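Local coordinates for protein lysyl oxidase (Pichia pastoris, PDB 1RKY) that probably oxidises primary amines, lysine side chains among them, using one copper ion and one topaquinone cofactor in each subunit, at residues A140-F145 with S221-L226; K513-E518 with T529-R534; T207-K212 with L226-N231. One frame throughout, in Å; residues are numbered along the deposited sequence. Where two conformers were deposited one is given.

Overall arrangement
Contacts 1 and 3 share Leu-226 and strand 224-230; their centres are about 16 Å apart, and Met-225 SD of contact 1 packs 3.5 Å from Lys-212 O of contact 3. Contact 3 pairs two strands of an antiparallel sheet, contact 1 lays helix 136-150 against the start of one of them, and both touch the same bound xenon. Contact 2 lies in the enzyme domain, across the chain's centre from contact 1, its centre about 65 Å from that of contact 1 and 59 Å from that of contact 3. The same hairpin of the second subunit reaches contact 3, its Trp-521 packing on Ile-229. All three contacts lie away from the copper and topaquinone site.

Contact 1: A140-F145 with S221-L226; sequences AAKSSF and SQWKML. With XE (xenon), chain U.
With CG anti to the backbone N (chi1 165°), Phe-145 reaches from its helix toward strand 224-230, while Trp-223, with CG anti to the carbonyl carbon (chi1 -68°), swings its indole back toward the helix. The rings form a T-shaped (edge-to-face) pair: the edge of Trp-223 is turned to the face of Phe-145, with the planes at 75° and the centroid of the indole six-membered ring 5.9 Å from that of the phenyl. CE3 of Trp-223 is the indole atom that meets the base of the phenyl, 3.9 Å from Phe-145 CB. The far end of the phenyl butts edge-on into the backbone of 223-225, where CE1 of Phe-145 lies 3.5 Å from Trp-223 O and CZ lies 3.6 Å from Met-225 N. Met-225 bends round so that its CE sits 4.2 Å from Phe-145 CE2. Further along the indole, Trp-223 CH2 meets Ala-141 CB at 4.2 Å, and Lys-142 CG crosses near CZ3. An alanine at Phe-145 would remove the ring the indole edge points at, is likely to leave a gap between helix and strand beside Met-225, and could let the indole shift. Lys-142 NZ forms a salt bridge with Asp-189 OD2 and a hydrogen bond with Gln-178 OE1, and Trp-223 NE1 bonds Gly-217 O. With these polar ends satisfied elsewhere, helix and sheet are joined here by dispersion and ring-edge packing.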
loop_
_atom_site.group_PDB
_atom_site.type_symbol
_atom_site.label_atom_id
_atom_site.label_comp_id
_atom_site.label_asym_id
_atom_site.label_seq_id
_atom_site.Cartn_x
_atom_site.Cartn_y
_atom_site.Cartn_z
ATOM N N ALA A 140 -8.750 36.876 18.095
ATOM C CA ALA A 140 -8.177 37.947 18.914
ATOM C C ALA A 140 -9.065 38.246 20.121
ATOM O O ALA A 140 -8.569 38.420 21.223
ATOM C CB ALA A 140 -7.971 39.204 18.072
ATOM N N ALA A 141 -10.376 38.286 19.917
ATOM C CA ALA A 141 -11.314 38.510 21.014
ATOM C C ALA A 141 -11.271 37.370 22.026
ATOM O O ALA A 141 -11.359 37.594 23.215
ATOM C CB ALA A 141 -12.724 38.694 20.490
ATOM N N LYS A 142 -11.130 36.127 21.562
ATOM C CA LYS A 142 -11.100 35.017 22.497
ATOM C C LYS A 142 -9.804 35.037 23.303
ATOM O O LYS A 142 -9.815 34.788 24.510
ATOM C CB LYS A 142 -11.283 33.674 21.755
ATOM C CG LYS A 142 -12.705 33.439 21.251
ATOM C CD LYS A 142 -12.797 32.288 20.224
ATOM C CE LYS A 142 -12.851 30.948 20.886
ATOM N NZ LYS A 142 -12.901 29.808 19.865
ATOM N N SER A 143 -8.697 35.348 22.642
ATOM C CA SER A 143 -7.392 35.383 23.302
ATOM C C SER A 143 -7.362 36.485 24.375
ATOM O O SER A 143 -6.873 36.277 25.478
ATOM C CB SER A 143 -6.277 35.626 22.293
ATOM O OG SER A 143 -5.016 35.588 22.931
ATOM N N SER A 144 -7.929 37.629 24.032
ATOM C CA SER A 144 -8.069 38.753 24.978
ATOM C C SER A 144 -8.961 38.403 26.157
ATOM O O SER A 144 -8.643 38.753 27.290
ATOM C CB SER A 144 -8.644 39.985 24.273
ATOM O OG SER A 144 -8.830 41.060 25.186
ATOM N N PHE A 145 -10.075 37.722 25.898
ATOM C CA PHE A 145 -10.987 37.311 26.944
ATOM C C PHE A 145 -10.310 36.317 27.907
ATOM O O PHE A 145 -10.448 36.414 29.124
ATOM C CB PHE A 145 -12.289 36.734 26.365
ATOM C CG PHE A 145 -13.096 35.970 27.359
ATOM C CD1 PHE A 145 -13.993 36.625 28.200
ATOM C CD2 PHE A 145 -12.950 34.598 27.483
ATOM C CE1 PHE A 145 -14.732 35.911 29.138
ATOM C CE2 PHE A 145 -13.690 33.888 28.418
ATOM C CZ PHE A 145 -14.580 34.547 29.242
ATOM N N SER A 221 -17.995 42.022 26.729
ATOM C CA SER A 221 -18.198 42.359 28.138
ATOM C C SER A 221 -19.178 41.409 28.830
ATOM O O SER A 221 -19.166 41.294 30.063
ATOM C CB SER A 221 -18.656 43.835 28.286
ATOM O OG SER A 221 -20.019 43.950 27.986
ATOM N N GLN A 222 -20.028 40.720 28.061
ATOM C CA GLN A 222 -20.976 39.745 28.616
ATOM C C GLN A 222 -20.482 38.276 28.589
ATOM O O GLN A 222 -21.152 37.400 29.130
ATOM C CB GLN A 222 -22.323 39.793 27.898
ATOM C CG GLN A 222 -22.960 41.186 27.782
ATOM C CD GLN A 222 -23.451 41.721 29.121
ATOM O OE1 GLN A 222 -24.414 41.190 29.689
ATOM N NE2 GLN A 222 -22.791 42.762 29.631
ATOM N N TRP A 223 -19.345 38.028 27.953
ATOM C CA TRP A 223 -18.715 36.688 27.989
ATOM C C TRP A 223 -18.262 36.344 29.413
ATOM O O TRP A 223 -17.811 37.206 30.158
ATOM C CB TRP A 223 -17.517 36.669 27.059
ATOM C CG TRP A 223 -17.901 36.766 25.616
ATOM C CD1 TRP A 223 -19.146 36.967 25.097
ATOM C CD2 TRP A 223 -17.024 36.596 24.495
ATOM N NE1 TRP A 223 -19.093 36.972 23.726
ATOM C CE2 TRP A 223 -17.805 36.732 23.328
ATOM C CE3 TRP A 223 -15.660 36.349 24.359
ATOM C CZ2 TRP A 223 -17.260 36.648 22.044
ATOM C CZ3 TRP A 223 -15.115 36.277 23.082
ATOM C CH2 TRP A 223 -15.923 36.415 21.947
ATOM N N LYS A 224 -18.380 35.083 29.792
ATOM C CA LYS A 224 -18.126 34.681 31.179
ATOM C C LYS A 224 -17.422 33.326 31.255
ATOM O O LYS A 224 -17.857 32.382 30.602
ATOM C CB LYS A 224 -19.466 34.555 31.923
ATOM C CG LYS A 224 -19.947 35.835 32.614
ATOM C CD LYS A 224 -21.393 35.675 33.106
ATOM C CE LYS A 224 -21.912 36.901 33.884
ATOM N NZ LYS A 224 -23.142 36.582 34.721
ATOM N N MET A 225 -16.393 33.220 32.083
ATOM C CA MET A 225 -15.841 31.901 32.441
ATOM C C MET A 225 -16.843 31.091 33.268
ATOM O O MET A 225 -17.358 31.571 34.265
ATOM C CB MET A 225 -14.509 32.051 33.167
ATOM C CG MET A 225 -13.677 30.797 33.207
ATOM S SD MET A 225 -12.964 30.415 31.575
ATOM C CE MET A 225 -11.758 31.600 31.401
ATOM N N LEU A 226 -17.154 29.880 32.822
ATOM C CA LEU A 226 -18.148 29.036 33.459
ATOM C C LEU A 226 -17.550 28.047 34.439
ATOM O O LEU A 226 -18.118 27.817 35.497
ATOM C CB LEU A 226 -18.948 28.239 32.436
ATOM C CG LEU A 226 -19.776 29.051 31.456
ATOM C CD1 LEU A 226 -20.322 28.139 30.391
ATOM C CD2 LEU A 226 -20.889 29.776 32.192
HETATM XE XE XE U . -15.158 29.825 36.571
#

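Contact 2: K513-E518 with T529-R534; sequences KDVDVE and TKQIAR
Val-515 CG2 presses on the side chain of Gln-531, 3.5 Å from its CD, the two side chains crossing at about a right angle. Gln-531 is extended beyond CG (chi2 -178°), which carries its amide past one valine to the next, where NE2 lies 3.5 Å from Val-517 CG1. The other methyl of Val-517, CG2, meets Thr-529 CG2 at 3.7 Å. Beneath these side chains the backbones pair antiparallel. Lys-513 and Gln-531 are joined by two backbone N-H...O hydrogen bonds, as are Val-515 and Thr-529; the shortest, from Thr-529 N to Val-515 O, is 2.8 Å long and nearly straight at 171°. Between them Asp-514 and Lys-530 form a non-hydrogen-bonded pair whose side chains leave by the other face; between the backbones, Lys-530 CA makes a CA-H...O contact of 3.2 Å with Lys-513 O. The strands belong to the beta hairpin 504-518/526-537, strongly twisted here, with segment axes at 118°. It is an arm of the kind by which copper amine oxidase subunits clasp each other. The second subunit accordingly takes up the polar ends: Gln-531 NE2 bonds Tyr-475 OH, Thr-529 OG1 bonds Gln-352 OE1, and Lys-530 NZ bonds Glu-343 O, all three partners being on that subunit. Tyr-475 of the second subunit also packs on Val-517. Within the hairpin itself, Asn-528 ND2 hydrogen-bonds both Asp-514 OD1 and Asp-516 OD1.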
loop_
_atom_site.group_PDB
_atom_site.type_symbol
_atom_site.label_atom_id
_atom_site.label_comp_id
_atom_site.label_asym_id
_atom_site.label_seq_id
_atom_site.Cartn_x
_atom_site.Cartn_y
_atom_site.Cartn_z
ATOM N N LYS A 513 -18.135 -14.728 -4.453
ATOM C CA LYS A 513 -18.662 -15.600 -3.406
ATOM C C LYS A 513 -18.282 -17.048 -3.615
ATOM O O LYS A 513 -18.100 -17.475 -4.746
ATOM C CB LYS A 513 -20.193 -15.524 -3.338
ATOM C CG LYS A 513 -20.908 -15.796 -4.639
ATOM C CD LYS A 513 -22.432 -15.874 -4.438
ATOM C CE LYS A 513 -23.187 -16.257 -5.729
ATOM N NZ LYS A 513 -24.483 -16.974 -5.461
ATOM N N ASP A 514 -18.211 -17.811 -2.531
ATOM C CA ASP A 514 -18.127 -19.267 -2.690
ATOM C C ASP A 514 -19.558 -19.837 -2.847
ATOM O O ASP A 514 -20.511 -19.368 -2.218
ATOM C CB ASP A 514 -17.350 -19.961 -1.574
ATOM C CG ASP A 514 -18.137 -20.115 -0.315
ATOM O OD1 ASP A 514 -18.713 -21.212 -0.104
ATOM O OD2 ASP A 514 -18.216 -19.198 0.521
ATOM N N VAL A 515 -19.664 -20.854 -3.685
ATOM C CA VAL A 515 -20.965 -21.424 -4.078
ATOM C C VAL A 515 -20.787 -22.912 -4.282
ATOM O O VAL A 515 -19.748 -23.346 -4.744
ATOM C CB VAL A 515 -21.514 -20.789 -5.360
ATOM C CG1 VAL A 515 -21.931 -19.335 -5.114
ATOM C CG2 VAL A 515 -20.515 -20.878 -6.486
ATOM N N ASP A 516 -21.828 -23.681 -3.976
ATOM C CA ASP A 516 -21.833 -25.113 -4.286
ATOM C C ASP A 516 -22.554 -25.322 -5.601
ATOM O O ASP A 516 -23.655 -24.808 -5.802
ATOM C CB ASP A 516 -22.569 -25.883 -3.176
ATOM C CG ASP A 516 -21.813 -25.948 -1.872
ATOM O OD1 ASP A 516 -20.593 -25.661 -1.820
ATOM O OD2 ASP A 516 -22.387 -26.308 -0.816
ATOM N N VAL A 517 -21.924 -26.057 -6.509
ATOM C CA VAL A 517 -22.429 -26.257 -7.861
ATOM C C VAL A 517 -22.273 -27.724 -8.235
ATOM O O VAL A 517 -21.524 -28.476 -7.600
ATOM C CB VAL A 517 -21.665 -25.381 -8.911
ATOM C CG1 VAL A 517 -21.702 -23.891 -8.530
ATOM C CG2 VAL A 517 -20.237 -25.824 -9.061
ATOM N N GLU A 518 -23.005 -28.112 -9.268
ATOM C CA GLU A 518 -22.800 -29.367 -9.961
ATOM C C GLU A 518 -22.550 -28.989 -11.390
ATOM O O GLU A 518 -23.167 -28.054 -11.915
ATOM C CB GLU A 518 -24.058 -30.241 -9.878
ATOM C CG GLU A 518 -24.195 -31.041 -8.595
ATOM C CD GLU A 518 -25.403 -31.967 -8.620
ATOM O OE1 GLU A 518 -25.561 -32.707 -9.613
ATOM O OE2 GLU A 518 -26.201 -31.952 -7.659
ATOM N N THR A 529 -17.036 -24.070 -5.095
ATOM C CA THR A 529 -16.199 -23.268 -5.940
ATOM C C THR A 529 -16.494 -21.790 -5.691
ATOM O O THR A 529 -17.010 -21.444 -4.658
ATOM C CB THR A 529 -16.378 -23.690 -7.388
ATOM O OG1 THR A 529 -15.421 -23.008 -8.208
ATOM C CG2 THR A 529 -17.751 -23.328 -7.947
ATOM N N LYS A 530 -16.046 -20.935 -6.590
ATOM C CA LYS A 530 -16.306 -19.502 -6.443
ATOM C C LYS A 530 -16.776 -18.908 -7.748
ATOM O O LYS A 530 -16.365 -19.356 -8.799
ATOM C CB LYS A 530 -15.042 -18.787 -5.925
ATOM C CG LYS A 530 -13.815 -18.967 -6.762
ATOM C CD LYS A 530 -12.606 -18.228 -6.110
ATOM C CE LYS A 530 -11.317 -18.632 -6.748
ATOM N NZ LYS A 530 -10.909 -20.003 -6.305
ATOM N N GLN A 531 -17.616 -17.888 -7.639
ATOM C CA GLN A 531 -18.184 -17.201 -8.759
ATOM C C GLN A 531 -18.167 -15.712 -8.573
ATOM O O GLN A 531 -18.055 -15.209 -7.466
ATOM C CB GLN A 531 -19.638 -17.643 -8.938
ATOM C CG GLN A 531 -19.774 -19.079 -9.362
ATOM C CD GLN A 531 -21.243 -19.462 -9.581
ATOM O OE1 GLN A 531 -22.131 -18.664 -9.331
ATOM N NE2 GLN A 531 -21.480 -20.682 -10.010
ATOM N N ILE A 532 -18.249 -15.015 -9.692
ATOM C CA ILE A 532 -18.572 -13.603 -9.723
ATOM C C ILE A 532 -20.014 -13.360 -10.143
ATOM O O ILE A 532 -20.605 -14.182 -10.834
ATOM C CB ILE A 532 -17.634 -12.850 -10.695
ATOM C CG1 ILE A 532 -17.656 -13.454 -12.113
ATOM C CG2 ILE A 532 -16.216 -12.811 -10.136
ATOM C CD1 ILE A 532 -17.196 -12.492 -13.207
ATOM N N ALA A 533 -20.561 -12.221 -9.704
ATOM C CA ALA A 533 -21.888 -11.731 -10.098
ATOM C C ALA A 533 -21.777 -10.218 -10.227
ATOM O O ALA A 533 -21.380 -9.563 -9.266
ATOM C CB ALA A 533 -22.930 -12.071 -9.041
ATOM N N ARG A 534 -22.143 -9.677 -11.381
ATOM C CA ARG A 534 -22.188 -8.233 -11.580
ATOM C C ARG A 534 -23.495 -7.670 -11.054
ATOM O O ARG A 534 -24.601 -8.101 -11.448
ATOM C CB ARG A 534 -22.015 -7.884 -13.062
ATOM C CG ARG A 534 -22.244 -6.423 -13.405
ATOM C CD ARG A 534 -21.808 -6.106 -14.809
ATOM N NE ARG A 534 -22.161 -4.763 -15.266
ATOM C CZ ARG A 534 -23.372 -4.392 -15.692
ATOM N NH1 ARG A 534 -24.388 -5.228 -15.669
ATOM N NH2 ARG A 534 -23.574 -3.154 -16.119
#

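Contact 3: T207-K212 with L226-N231; sequences TGFFFK and LEYIYN. With XE (xenon), chain U.
Lys-212 O is gripped by two amides, Leu-226 N at 2.8 Å and Glu-227 N at 3.1 Å, both coming from the same face of its carbonyl plane. This is a classic beta bulge, two residues of strand 224-230 facing one of strand 209-214. Beyond it Phe-210 and Ile-229 exchange both backbone bonds. The Lys-212 and Glu-227 side chains run side by side, with Lys-212 CD 3.6 Å from Glu-227 OE2. Their charged ends do not touch: a water accepts from Lys-212 NZ at 2.9 Å and donates to Glu-227 OE1, bridging the opposite charges. On the other face Phe-209, with CG anti to the backbone N (chi1 -176°), leans over toward strand 224-230 and brings CZ to 3.5 Å from Tyr-228 CD2, the ring planes inclined at 31°. On the other side of the tyrosine's plane Phe-211 CB lies 3.8 Å from Tyr-228 CD2, and xenon lies on that side too, 3.6 Å from Tyr-228 CE1. Helix 153-163 covers Phe-209 and Tyr-228 through Met-155, and helix 136-150 covers Phe-211 through Leu-146 and Leu-150. Opposite these helices, Ile-229 packs on Trp-521 of the second subunit, while strands 187-195 and 233-235 continue the sheet on either side of the pair.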
loop_
_atom_site.group_PDB
_atom_site.type_symbol
_atom_site.label_atom_id
_atom_site.label_comp_id
_atom_site.label_asym_id
_atom_site.label_seq_id
_atom_site.Cartn_x
_atom_site.Cartn_y
_atom_site.Cartn_z
ATOM N N THR A 207 -1.078 20.487 30.105
ATOM C CA THR A 207 -0.968 20.579 31.575
ATOM C C THR A 207 -2.024 19.860 32.377
ATOM O O THR A 207 -1.843 19.650 33.588
ATOM C CB THR A 207 -1.038 22.054 32.011
ATOM O OG1 THR A 207 -2.302 22.590 31.618
ATOM C CG2 THR A 207 0.014 22.874 31.331
ATOM N N GLY A 208 -3.143 19.527 31.745
ATOM C CA GLY A 208 -4.299 18.945 32.407
ATOM C C GLY A 208 -5.166 19.951 33.165
ATOM O O GLY A 208 -6.043 19.570 33.940
ATOM N N PHE A 209 -4.901 21.232 32.940
ATOM C CA PHE A 209 -5.775 22.294 33.440
ATOM C C PHE A 209 -6.749 22.703 32.339
ATOM O O PHE A 209 -6.314 23.105 31.254
ATOM C CB PHE A 209 -4.952 23.505 33.857
ATOM C CG PHE A 209 -5.795 24.580 34.471
ATOM C CD1 PHE A 209 -6.222 24.457 35.782
ATOM C CD2 PHE A 209 -6.241 25.636 33.709
ATOM C CE1 PHE A 209 -7.033 25.426 36.347
ATOM C CE2 PHE A 209 -7.063 26.623 34.269
ATOM C CZ PHE A 209 -7.469 26.499 35.580
ATOM N N PHE A 210 -8.035 22.576 32.623
ATOM C CA PHE A 210 -9.107 22.857 31.655
ATOM C C PHE A 210 -10.022 23.943 32.147
ATOM O O PHE A 210 -10.078 24.245 33.339
ATOM C CB PHE A 210 -9.903 21.603 31.330
ATOM C CG PHE A 210 -9.036 20.453 30.956
ATOM C CD1 PHE A 210 -8.710 19.492 31.888
ATOM C CD2 PHE A 210 -8.449 20.396 29.691
ATOM C CE1 PHE A 210 -7.852 18.434 31.556
ATOM C CE2 PHE A 210 -7.573 19.345 29.356
ATOM C CZ PHE A 210 -7.275 18.378 30.281
ATOM N N PHE A 211 -10.710 24.539 31.195
ATOM C CA PHE A 211 -11.724 25.534 31.474
ATOM C C PHE A 211 -12.827 25.560 30.433
ATOM O O PHE A 211 -12.703 24.982 29.346
ATOM C CB PHE A 211 -11.066 26.901 31.625
ATOM C CG PHE A 211 -10.184 27.281 30.495
ATOM C CD1 PHE A 211 -10.706 27.877 29.368
ATOM C CD2 PHE A 211 -8.825 27.073 30.563
ATOM C CE1 PHE A 211 -9.863 28.241 28.314
ATOM C CE2 PHE A 211 -8.006 27.433 29.517
ATOM C CZ PHE A 211 -8.517 28.022 28.412
ATOM N N LYS A 212 -13.927 26.206 30.789
ATOM C CA LYS A 212 -15.114 26.317 29.940
ATOM C C LYS A 212 -15.619 27.725 30.040
ATOM O O LYS A 212 -15.690 28.281 31.127
ATOM C CB LYS A 212 -16.211 25.360 30.357
ATOM C CG LYS A 212 -17.430 25.297 29.398
ATOM C CD LYS A 212 -18.585 24.510 30.012
ATOM C CE LYS A 212 -19.793 24.390 29.102
ATOM N NZ LYS A 212 -20.900 23.597 29.720
ATOM N N LEU A 226 -17.154 29.880 32.822
ATOM C CA LEU A 226 -18.148 29.036 33.459
ATOM C C LEU A 226 -17.550 28.047 34.439
ATOM O O LEU A 226 -18.118 27.817 35.497
ATOM C CB LEU A 226 -18.948 28.239 32.436
ATOM C CG LEU A 226 -19.776 29.051 31.456
ATOM C CD1 LEU A 226 -20.322 28.139 30.391
ATOM C CD2 LEU A 226 -20.889 29.776 32.192
ATOM N N GLU A 227 -16.437 27.426 34.060
ATOM C CA GLU A 227 -15.844 26.347 34.844
ATOM C C GLU A 227 -14.340 26.320 34.730
ATOM O O GLU A 227 -13.762 26.699 33.701
ATOM C CB GLU A 227 -16.373 24.978 34.392
ATOM C CG GLU A 227 -17.866 24.833 34.418
ATOM C CD GLU A 227 -18.349 23.526 33.833
ATOM O OE1 GLU A 227 -19.509 23.138 34.108
ATOM O OE2 GLU A 227 -17.579 22.879 33.091
ATOM N N TYR A 228 -13.706 25.869 35.805
ATOM C CA TYR A 228 -12.335 25.389 35.784
ATOM C C TYR A 228 -12.419 23.921 36.098
ATOM O O TYR A 228 -13.182 23.517 36.978
ATOM C CB TYR A 228 -11.474 26.122 36.803
ATOM C CG TYR A 228 -11.280 27.575 36.438
ATOM C CD1 TYR A 228 -11.767 28.604 37.244
ATOM C CD2 TYR A 228 -10.621 27.921 35.272
ATOM C CE1 TYR A 228 -11.601 29.929 36.875
ATOM C CE2 TYR A 228 -10.450 29.235 34.898
ATOM C CZ TYR A 228 -10.941 30.235 35.696
ATOM O OH TYR A 228 -10.740 31.532 35.287
ATOM N N ILE A 229 -11.693 23.102 35.336
ATOM C CA ILE A 229 -11.745 21.659 35.493
ATOM C C ILE A 229 -10.331 21.145 35.692
ATOM O O ILE A 229 -9.429 21.443 34.920
ATOM C CB ILE A 229 -12.434 20.990 34.270
ATOM C CG1 ILE A 229 -13.862 21.523 34.116
ATOM C CG2 ILE A 229 -12.422 19.468 34.422
ATOM C CD1 ILE A 229 -14.463 21.323 32.728
ATOM N N TYR A 230 -10.121 20.393 36.764
ATOM C CA TYR A 230 -8.787 19.886 37.085
ATOM C C TYR A 230 -8.917 18.602 37.892
ATOM O O TYR A 230 -9.730 18.522 38.840
ATOM C CB TYR A 230 -7.945 20.951 37.826
ATOM C CG TYR A 230 -6.596 20.453 38.282
ATOM C CD1 TYR A 230 -5.495 20.516 37.439
ATOM C CD2 TYR A 230 -6.416 19.894 39.553
ATOM C CE1 TYR A 230 -4.270 20.061 37.824
ATOM C CE2 TYR A 230 -5.152 19.435 39.959
ATOM C CZ TYR A 230 -4.103 19.516 39.098
ATOM O OH TYR A 230 -2.851 19.100 39.456
ATOM N N ASN A 231 -8.147 17.578 37.503
ATOM C CA ASN A 231 -8.290 16.235 38.081
ATOM C C ASN A 231 -9.743 15.761 38.155
ATOM O O ASN A 231 -10.188 15.184 39.161
ATOM C CB ASN A 231 -7.627 16.203 39.480
ATOM C CG ASN A 231 -7.517 14.809 40.060
ATOM O OD1 ASN A 231 -7.373 13.822 39.336
ATOM N ND2 ASN A 231 -7.575 14.720 41.388
HETATM XE XE XE U . -15.158 29.825 36.571
HETATM O O HOH W 1 -6.219 17.473 35.277
HETATM O O HOH W 2 -21.593 24.752 32.288
#